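Local coordinates for ferrous iron transport protein B (Legionella pneumophila, PDB 3IBY), which probably transports ferrous iron across the bacterial inner membrane in a GTP-driven uptake system, this chain being its cytosolic part with the GTP-binding domain, at residues Q105-G110 with Q166-L171; Q180-D185 with T230-D235. All blocks are in the same frame, centred on the assembly; numbering follows the deposited sequence.

Contact 1: residues Q105-G110 with Q166-L171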
# COMPACT_ATOMS: atom_id res chain seq x y z
N GLN A 105 1.58 -4.61 -2.90
CA GLN A 105 1.39 -3.77 -4.10
C GLN A 105 2.05 -2.38 -3.92
O GLN A 105 2.74 -1.92 -4.82
CB GLN A 105 -0.10 -3.62 -4.48
CG GLN A 105 -0.79 -4.90 -4.92
CD GLN A 105 -2.28 -4.68 -5.27
OE1 GLN A 105 -2.89 -3.75 -4.77
NE2 GLN A 105 -2.87 -5.56 -6.11
N LEU A 106 1.85 -1.75 -2.76
CA LEU A 106 2.46 -0.44 -2.41
C LEU A 106 3.98 -0.43 -2.43
O LEU A 106 4.58 0.50 -2.92
CB LEU A 106 2.03 -0.05 -1.01
CG LEU A 106 0.55 0.19 -0.72
CD1 LEU A 106 0.40 0.59 0.78
CD2 LEU A 106 -0.07 1.27 -1.61
N PHE A 107 4.60 -1.46 -1.86
CA PHE A 107 6.06 -1.69 -1.94
C PHE A 107 6.61 -1.72 -3.35
O PHE A 107 7.80 -1.61 -3.52
CB PHE A 107 6.44 -3.07 -1.38
CG PHE A 107 6.37 -3.18 0.11
CD1 PHE A 107 5.84 -2.15 0.90
CD2 PHE A 107 6.81 -4.34 0.73
CE1 PHE A 107 5.81 -2.27 2.24
CE2 PHE A 107 6.73 -4.47 2.10
CZ PHE A 107 6.23 -3.42 2.84
N GLU A 108 5.76 -1.95 -4.34
CA GLU A 108 6.19 -1.96 -5.74
C GLU A 108 6.22 -0.54 -6.32
O GLU A 108 6.55 -0.38 -7.48
CB GLU A 108 5.27 -2.87 -6.58
CG GLU A 108 4.93 -4.24 -5.94
CD GLU A 108 4.18 -5.21 -6.86
OE1 GLU A 108 3.43 -4.77 -7.75
OE2 GLU A 108 4.33 -6.45 -6.71
N LEU A 109 5.83 0.49 -5.56
CA LEU A 109 5.99 1.89 -6.02
C LEU A 109 7.44 2.43 -5.89
O LEU A 109 7.83 3.37 -6.54
CB LEU A 109 5.05 2.82 -5.24
CG LEU A 109 3.56 2.62 -5.49
CD1 LEU A 109 2.72 3.12 -4.31
CD2 LEU A 109 3.12 3.29 -6.80
N GLY A 110 8.23 1.85 -5.01
CA GLY A 110 9.55 2.40 -4.76
C GLY A 110 9.52 3.71 -4.00
O GLY A 110 10.48 4.46 -4.02
N GLN A 166 13.94 5.83 3.11
CA GLN A 166 14.45 4.73 2.29
C GLN A 166 13.31 4.03 1.58
O GLN A 166 12.28 3.77 2.19
CB GLN A 166 15.19 3.71 3.15
CG GLN A 166 16.71 3.83 3.15
CD GLN A 166 17.35 2.60 3.76
OE1 GLN A 166 16.83 2.05 4.74
NE2 GLN A 166 18.46 2.16 3.19
N LYS A 167 13.48 3.73 0.30
CA LYS A 167 12.46 3.01 -0.45
C LYS A 167 12.54 1.51 -0.17
O LYS A 167 13.55 1.00 0.33
CB LYS A 167 12.57 3.29 -1.96
CG LYS A 167 13.74 2.63 -2.65
CD LYS A 167 13.98 3.18 -4.03
CE LYS A 167 13.07 2.56 -5.05
NZ LYS A 167 13.69 2.71 -6.39
N ILE A 168 11.48 0.79 -0.50
CA ILE A 168 11.38 -0.59 -0.11
C ILE A 168 11.48 -1.51 -1.30
O ILE A 168 11.21 -1.12 -2.43
CB ILE A 168 10.08 -0.83 0.67
CG1 ILE A 168 9.80 0.40 1.56
CG2 ILE A 168 10.17 -2.14 1.52
CD1 ILE A 168 9.15 0.09 2.85
N LYS A 169 11.92 -2.73 -1.03
CA LYS A 169 12.05 -3.74 -2.07
C LYS A 169 10.71 -4.36 -2.25
O LYS A 169 10.02 -4.62 -1.25
CB LYS A 169 13.02 -4.85 -1.66
CG LYS A 169 14.39 -4.79 -2.33
CD LYS A 169 14.99 -6.21 -2.66
CE LYS A 169 14.19 -6.97 -3.75
NZ LYS A 169 13.84 -6.18 -4.98
N PRO A 170 10.32 -4.63 -3.51
CA PRO A 170 9.16 -5.50 -3.67
C PRO A 170 9.42 -6.82 -2.96
O PRO A 170 10.60 -7.24 -2.83
CB PRO A 170 9.07 -5.72 -5.18
CG PRO A 170 9.81 -4.61 -5.81
CD PRO A 170 10.81 -4.08 -4.78
N LEU A 171 8.36 -7.44 -2.48
CA LEU A 171 8.47 -8.76 -1.91
C LEU A 171 8.89 -9.72 -3.01
O LEU A 171 8.54 -9.52 -4.16
CB LEU A 171 7.14 -9.21 -1.32
CG LEU A 171 6.55 -8.36 -0.20
CD1 LEU A 171 5.11 -8.75 0.05
CD2 LEU A 171 7.41 -8.51 1.06
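The Phe107 ring has the methyl CG2 of Ile168 over the centre of one face. This is a CH-pi contact, with Ile168 CG2 4.0 Å from the centroid of the Phe107 ring and 7° off the ring normal. Ile168 CD1 reaches the same ring at CE1. Lys169 O and Leu171 CG both approach Phe107 CD2 obliquely, Leu171 CG at 4.1 Å. Phe107 CG is anti to its carbonyl carbon (chi1 -74°), and its CB points toward 166-171. Outside the two segments, Cys141 and Val113 touch both Phe107 and Ile168.

No hydrogen bond joins the segments. The Pro170 ring packs near the backbone, its CD 4.1 Å from Phe107 O. Glu108 CG comes loosely near Pro170 CB, while the carboxylate turns to other partners: OE1 forms a salt bridge with Arg206 and OE2 one with Arg242. At the other end, Lys167 folds over Gly110. Lys167 CB is 3.2 Å from Gly110 O, and the bend at chi3 (-82°) goes with CE lying 3.5 Å from Gly110 CA. Gly110 has positive phi, which favours glycine.

The turn from Leu106 to Leu109 is a type I beta turn, closed by a hydrogen bond from Leu109 N to Leu106 O, 2.9 Å. The contact packs the linker after helix 154-162 against the helix-to-strand turn between helix 96-106 and strand 113-118, a connection of the alpha/beta P-loop GTPase fold.

Contact 2: residues Q180-D185 with T230-D235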
# COMPACT_ATOMS: atom_id res chain seq x y z
N GLN A 180 7.05 -15.18 -15.53
CA GLN A 180 8.11 -14.22 -15.22
C GLN A 180 8.61 -13.61 -16.52
O GLN A 180 8.82 -12.41 -16.63
CB GLN A 180 9.21 -14.89 -14.39
CG GLN A 180 10.11 -13.89 -13.60
CD GLN A 180 9.35 -13.05 -12.51
OE1 GLN A 180 9.34 -11.79 -12.56
NE2 GLN A 180 8.73 -13.74 -11.52
N GLN A 181 8.77 -14.45 -17.53
CA GLN A 181 9.14 -14.00 -18.85
C GLN A 181 8.24 -12.82 -19.29
O GLN A 181 8.75 -11.79 -19.74
CB GLN A 181 9.07 -15.18 -19.83
CG GLN A 181 9.92 -15.05 -21.12
CD GLN A 181 9.09 -14.77 -22.39
OE1 GLN A 181 7.86 -14.93 -22.43
NE2 GLN A 181 9.80 -14.37 -23.46
N ILE A 182 6.93 -12.96 -19.14
CA ILE A 182 5.97 -11.96 -19.66
C ILE A 182 6.09 -10.65 -18.91
O ILE A 182 6.06 -9.59 -19.52
CB ILE A 182 4.49 -12.45 -19.58
CG1 ILE A 182 4.24 -13.61 -20.53
CG2 ILE A 182 3.51 -11.31 -19.94
CD1 ILE A 182 2.91 -14.32 -20.32
N LEU A 183 6.19 -10.72 -17.59
CA LEU A 183 6.36 -9.52 -16.78
C LEU A 183 7.69 -8.81 -17.08
O LEU A 183 7.75 -7.57 -17.04
CB LEU A 183 6.28 -9.85 -15.28
CG LEU A 183 4.96 -10.25 -14.59
CD1 LEU A 183 5.27 -10.71 -13.18
CD2 LEU A 183 3.86 -9.14 -14.56
N ASN A 184 8.76 -9.57 -17.39
CA ASN A 184 10.04 -8.92 -17.71
C ASN A 184 10.04 -8.28 -19.11
O ASN A 184 10.70 -7.25 -19.32
CB ASN A 184 11.22 -9.89 -17.52
CG ASN A 184 11.33 -10.44 -16.09
OD1 ASN A 184 10.95 -9.80 -15.12
ND2 ASN A 184 11.84 -11.64 -15.99
N ASP A 185 9.31 -8.87 -20.07
CA ASP A 185 9.09 -8.24 -21.40
C ASP A 185 8.27 -6.96 -21.21
O ASP A 185 8.60 -5.90 -21.73
CB ASP A 185 8.38 -9.18 -22.40
CG ASP A 185 9.35 -10.10 -23.17
OD1 ASP A 185 8.91 -11.15 -23.69
OD2 ASP A 185 10.56 -9.77 -23.26
N THR A 230 -1.83 -14.03 -24.90
CA THR A 230 -0.89 -15.06 -24.42
C THR A 230 -1.68 -16.22 -23.78
O THR A 230 -1.08 -17.26 -23.49
CB THR A 230 0.15 -14.55 -23.42
OG1 THR A 230 -0.50 -14.30 -22.16
CG2 THR A 230 0.89 -13.30 -23.95
N GLU A 231 -2.99 -16.02 -23.57
CA GLU A 231 -3.93 -17.06 -23.09
C GLU A 231 -3.41 -17.69 -21.80
O GLU A 231 -3.56 -18.89 -21.60
CB GLU A 231 -4.17 -18.16 -24.15
CG GLU A 231 -4.20 -17.67 -25.61
CD GLU A 231 -5.39 -18.18 -26.40
OE1 GLU A 231 -6.53 -17.87 -26.00
OE2 GLU A 231 -5.20 -18.88 -27.43
N GLN A 232 -2.79 -16.87 -20.94
CA GLN A 232 -2.13 -17.37 -19.72
C GLN A 232 -2.90 -17.08 -18.44
O GLN A 232 -2.63 -17.74 -17.43
CB GLN A 232 -0.70 -16.79 -19.57
CG GLN A 232 0.41 -17.60 -20.30
CD GLN A 232 0.88 -18.88 -19.57
OE1 GLN A 232 0.97 -18.94 -18.34
NE2 GLN A 232 1.19 -19.91 -20.36
N ASN A 233 -3.82 -16.10 -18.46
CA ASN A 233 -4.51 -15.62 -17.24
C ASN A 233 -3.52 -15.07 -16.24
O ASN A 233 -3.56 -15.38 -15.05
CB ASN A 233 -5.31 -16.71 -16.51
CG ASN A 233 -6.31 -17.38 -17.37
OD1 ASN A 233 -6.92 -18.37 -16.95
ND2 ASN A 233 -6.50 -16.87 -18.60
N LEU A 234 -2.61 -14.26 -16.72
CA LEU A 234 -1.67 -13.66 -15.81
C LEU A 234 -2.36 -13.21 -14.51
O LEU A 234 -1.80 -13.39 -13.41
CB LEU A 234 -1.00 -12.49 -16.50
CG LEU A 234 0.45 -12.26 -16.14
CD1 LEU A 234 1.27 -13.49 -16.51
CD2 LEU A 234 0.94 -11.02 -16.88
N ASP A 235 -3.56 -12.65 -14.60
CA ASP A 235 -4.18 -12.01 -13.40
C ASP A 235 -4.28 -13.02 -12.28
O ASP A 235 -3.77 -12.82 -11.17
CB ASP A 235 -5.53 -11.31 -13.65
CG ASP A 235 -6.56 -12.19 -14.34
OD1 ASP A 235 -7.78 -11.89 -14.20
OD2 ASP A 235 -6.18 -13.16 -15.03
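Ile182 meets three residues of 230-235 through two of its methyl groups. Ile182 CG2 touches Leu234 CD2 at 4.0 Å, the side chains running past one another in opposing senses. Ile182 CD1 reaches tip to tip toward Thr230, 3.9 Å from Thr230 OG1, and also meets Gln232 CG at 4.1 Å. Leu183 adds its CD2, 4.2 Å from the same Leu234 CD2, so one leucine methyl serves both neighbours. No hydrogen bond crosses the contact.

The Ile182 methyl that meets Leu234 is CG2, anti to the backbone N. The CG1 branch, anti to the carbonyl carbon (chi1 -68°), ends in the CD1 that meets Thr230 and Gln232. The Thr230 hydroxyl is hydrogen-bonded to Leu227 O, in the preceding helix. Glu231, with positive phi, first departs from helical angles. Asn233 then takes the N-cap position of helix 234-253, without a side-chain capping bond.

Further out, Leu227 packs on both Ile182 and Leu234. Ala208 of helix 197-209 touches Leu183 and Leu234, and Leu238 meets Leu183. The contact sets helix 177-193 against the short connection between helices 219-229 and 234-253. It is mainly apolar packing within the helical GDI domain that follows the GTPase domain in FeoB.

Overall arrangement
Contact 1 lies wholly before contact 2 in the sequence. Their centres are 21 Å apart, and their nearest atoms about 8 Å. Contact 1 sits about 9 Å from the chain centre, measured from its own centre, beside the mixed beta sheet of the GTPase domain. Contact 2 is about 23 Å from the chain centre, in the all-helical part. Five residues lead from 166-171 to helix 177-193, which carries 180-185. Helices 197-209 and 234-253 reach both contacts, and 234-253 begins in contact 2. The helical part is thus joined to the GTPase domain by both linker and side chains.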